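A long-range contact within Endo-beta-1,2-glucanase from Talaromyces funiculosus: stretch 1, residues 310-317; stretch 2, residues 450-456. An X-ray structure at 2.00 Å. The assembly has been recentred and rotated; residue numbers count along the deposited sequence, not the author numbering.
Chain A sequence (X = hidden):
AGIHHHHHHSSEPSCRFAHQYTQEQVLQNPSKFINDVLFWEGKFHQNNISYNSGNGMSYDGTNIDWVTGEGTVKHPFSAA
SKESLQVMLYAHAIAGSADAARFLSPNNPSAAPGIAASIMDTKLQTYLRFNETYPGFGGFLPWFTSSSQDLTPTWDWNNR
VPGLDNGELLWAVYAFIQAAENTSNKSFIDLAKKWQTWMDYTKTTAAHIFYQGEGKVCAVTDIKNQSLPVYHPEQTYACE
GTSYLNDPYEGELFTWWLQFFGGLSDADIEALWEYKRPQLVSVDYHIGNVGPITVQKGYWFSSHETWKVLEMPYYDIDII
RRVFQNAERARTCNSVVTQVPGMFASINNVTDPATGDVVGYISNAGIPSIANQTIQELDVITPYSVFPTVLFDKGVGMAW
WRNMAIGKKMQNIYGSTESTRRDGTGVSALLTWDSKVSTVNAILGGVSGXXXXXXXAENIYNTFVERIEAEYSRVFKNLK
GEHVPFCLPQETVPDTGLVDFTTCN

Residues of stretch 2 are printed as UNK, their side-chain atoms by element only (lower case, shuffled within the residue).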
# COMPACT_ATOMS: atom_id res chain seq x y z
N LEU A 310 -5.03 -5.17 -3.84
CA LEU A 310 -5.82 -4.59 -2.75
C LEU A 310 -6.94 -3.70 -3.29
O LEU A 310 -7.90 -3.41 -2.57
CB LEU A 310 -4.94 -3.75 -1.83
CG LEU A 310 -3.92 -4.48 -0.95
CD1 LEU A 310 -2.94 -3.49 -0.35
CD2 LEU A 310 -4.61 -5.27 0.16
N GLU A 311 -6.80 -3.21 -4.52
CA GLU A 311 -7.62 -2.08 -5.00
C GLU A 311 -8.52 -2.48 -6.18
O GLU A 311 -9.50 -1.81 -6.42
CB GLU A 311 -6.72 -0.91 -5.38
CG GLU A 311 -5.83 -0.45 -4.24
CD GLU A 311 -5.42 1.01 -4.30
OE1 GLU A 311 -6.23 1.86 -4.78
OE2 GLU A 311 -4.28 1.30 -3.89
N MET A 312 -8.20 -3.54 -6.93
CA MET A 312 -9.04 -3.98 -8.04
C MET A 312 -9.15 -5.50 -7.99
O MET A 312 -8.27 -6.16 -7.46
CB MET A 312 -8.46 -3.54 -9.39
CG MET A 312 -8.37 -2.03 -9.52
SD MET A 312 -7.82 -1.50 -11.14
CE MET A 312 -9.33 -1.66 -12.10
N PRO A 313 -10.26 -6.08 -8.50
CA PRO A 313 -10.54 -7.51 -8.32
C PRO A 313 -9.74 -8.44 -9.25
O PRO A 313 -10.32 -9.27 -9.95
CB PRO A 313 -12.05 -7.58 -8.60
CG PRO A 313 -12.29 -6.49 -9.62
CD PRO A 313 -11.35 -5.37 -9.20
N TYR A 314 -8.41 -8.34 -9.18
CA TYR A 314 -7.50 -9.23 -9.87
C TYR A 314 -7.77 -10.70 -9.52
O TYR A 314 -7.64 -11.56 -10.38
CB TYR A 314 -6.05 -8.86 -9.52
CG TYR A 314 -5.53 -7.66 -10.26
CD1 TYR A 314 -4.92 -7.81 -11.50
CD2 TYR A 314 -5.66 -6.37 -9.75
CE1 TYR A 314 -4.44 -6.72 -12.20
CE2 TYR A 314 -5.20 -5.27 -10.45
CZ TYR A 314 -4.59 -5.45 -11.69
OH TYR A 314 -4.12 -4.38 -12.41
N TYR A 315 -8.13 -10.98 -8.26
CA TYR A 315 -8.24 -12.37 -7.79
C TYR A 315 -9.60 -12.99 -8.16
O TYR A 315 -9.82 -14.16 -7.83
CB TYR A 315 -7.95 -12.46 -6.29
CG TYR A 315 -6.51 -12.18 -5.92
CD1 TYR A 315 -5.52 -12.09 -6.89
CD2 TYR A 315 -6.14 -12.00 -4.60
CE1 TYR A 315 -4.20 -11.81 -6.55
CE2 TYR A 315 -4.83 -11.75 -4.24
CZ TYR A 315 -3.85 -11.65 -5.22
OH TYR A 315 -2.55 -11.39 -4.89
N ASP A 316 -10.47 -12.24 -8.86
CA ASP A 316 -11.65 -12.81 -9.53
C ASP A 316 -11.22 -13.67 -10.73
O ASP A 316 -11.99 -14.47 -11.20
CB ASP A 316 -12.63 -11.73 -10.01
CG ASP A 316 -13.42 -11.05 -8.91
OD1 ASP A 316 -13.14 -11.33 -7.76
OD2 ASP A 316 -14.31 -10.23 -9.23
N ILE A 317 -10.00 -13.46 -11.24
CA ILE A 317 -9.47 -14.23 -12.37
C ILE A 317 -8.59 -15.35 -11.81
O ILE A 317 -7.59 -15.07 -11.14
CB ILE A 317 -8.69 -13.32 -13.36
CG1 ILE A 317 -9.58 -12.23 -13.97
CG2 ILE A 317 -8.03 -14.15 -14.45
CD1 ILE A 317 -9.79 -11.01 -13.09
N UNK A 450 -15.62 -3.69 -3.00
CA UNK A 450 -16.28 -2.41 -3.22
C UNK A 450 -16.05 -1.90 -4.65
O UNK A 450 -16.98 -1.42 -5.30
c UNK A 450 -15.77 -1.41 -2.18
c UNK A 450 -17.79 -1.08 -0.74
c UNK A 450 -16.35 -1.57 -0.78
c UNK A 450 -15.50 -0.84 0.25
N UNK A 451 -14.81 -2.02 -5.13
CA UNK A 451 -14.44 -1.51 -6.44
C UNK A 451 -15.18 -2.32 -7.51
O UNK A 451 -15.73 -1.76 -8.45
c UNK A 451 -12.50 -1.33 -8.08
c UNK A 451 -12.91 -1.52 -6.62
c UNK A 451 -12.26 -0.48 -5.73
N UNK A 452 -15.21 -3.65 -7.33
CA UNK A 452 -15.90 -4.56 -8.24
C UNK A 452 -17.39 -4.19 -8.37
O UNK A 452 -17.97 -4.22 -9.46
c UNK A 452 -15.68 -5.99 -7.75
o UNK A 452 -16.49 -6.89 -8.46
N UNK A 453 -18.02 -3.85 -7.24
CA UNK A 453 -19.45 -3.49 -7.24
C UNK A 453 -19.69 -2.28 -8.16
O UNK A 453 -20.58 -2.29 -9.00
c UNK A 453 -19.89 -3.20 -5.81
c UNK A 453 -21.37 -2.90 -5.68
o UNK A 453 -20.87 -2.46 -3.39
c UNK A 453 -21.68 -2.35 -4.31
n UNK A 453 -22.86 -1.76 -4.17
N UNK A 454 -18.86 -1.25 -7.99
CA UNK A 454 -19.00 0.01 -8.71
C UNK A 454 -18.61 -0.19 -10.19
O UNK A 454 -19.26 0.34 -11.08
c UNK A 454 -17.62 4.92 -8.16
c UNK A 454 -18.39 2.52 -8.48
c UNK A 454 -18.18 1.09 -8.00
n UNK A 454 -18.96 5.49 -8.47
c UNK A 454 -17.73 3.53 -7.56
N UNK A 455 -17.57 -1.00 -10.43
CA UNK A 455 -17.15 -1.32 -11.80
C UNK A 455 -18.30 -2.02 -12.55
O UNK A 455 -18.56 -1.72 -13.73
c UNK A 455 -12.79 -2.43 -13.24
c UNK A 455 -14.64 -1.52 -11.39
c UNK A 455 -15.92 -2.23 -11.81
s UNK A 455 -13.20 -2.63 -11.51
N UNK A 456 -18.99 -2.94 -11.88
CA UNK A 456 -20.12 -3.66 -12.47
C UNK A 456 -21.25 -2.67 -12.77
O UNK A 456 -21.83 -2.69 -13.86
c UNK A 456 -19.70 -6.02 -11.59
c UNK A 456 -19.10 -8.24 -10.59
c UNK A 456 -20.59 -4.79 -11.55
c UNK A 456 -20.00 -7.03 -10.50
n UNK A 456 -19.29 -9.14 -9.43

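Position 450 carries four carbons, forked at the second, and its side chain is out of reach of stretch 1. A four-carbon fork of this kind is leucine, Leu 450, and its place on the helix turns it out of this contact.

Position 451 has three carbons, one bearing the other two, so the branch sits directly on CB. CA to CB points toward stretch 1; both methyls lie near the backbone O of Glu 311, one of them closest, and the other also faces Met 312 and Pro 313. Branching at CB with carbon alone gives valine, Val 451. Its CG2 lies 3.1 Å from Glu 311 O, a tight approach that leaves that oxygen buried with no partner in the model; its CG1 lies 4.3 Å from Pro 313 CD and 4.4 Å from Met 312 CG.

Position 452 shows one carbon and then one oxygen, the carbon resting 3.9 Å, as CB, from Pro 313 CG. This is serine, Ser 452. Its OG is 4.1 Å from Asp 316 OD2, too far for a hydrogen bond; that carboxylate oxygen is hydrogen-bonded elsewhere in the structure.

Position 453 has three carbons, the last holding one oxygen and one nitrogen, and does not reach stretch 1. The terminal amide after two further carbons means glutamine, Gln 453.

Position 454 runs four carbons in a row to a nitrogen, again out of reach: lysine, Lys 454.

Position 455 is an unbranched chain of two carbons, a sulfur and a carbon, directed at Met 312 and Pro 313. The thioether identifies methionine, Met 455. Its CE meets Met 312 CE at 3.7 Å, and its SD lies 4.0 Å from Pro 313 CD.

Position 456 repeats four carbons ending in nitrogen. CA to CB points sideways, though the end comes nearer. It is Lys 456, exposed, and its NZ stays 5.1 Å from Asp 316 OD2.

The rule is helical spacing. Val 451 and Met 455, joined by the backbone hydrogen bond from Met 455 N to Val 451 O at 2.8 Å, stand one turn apart on the same helix face, and Ser 452 beside them offers its CB to Pro 313 CG. The proline ring thus touches all three, while Met 312 reaches along the helix to meet its counterpart. No hydrogen bond crosses between the stretches; the contact is mainly apolar packing around Met 312 and Pro 313, at the price of one unpartnered carbonyl oxygen, Glu 311 O.

Stretch 2, residues 450-456: LVSQKMK
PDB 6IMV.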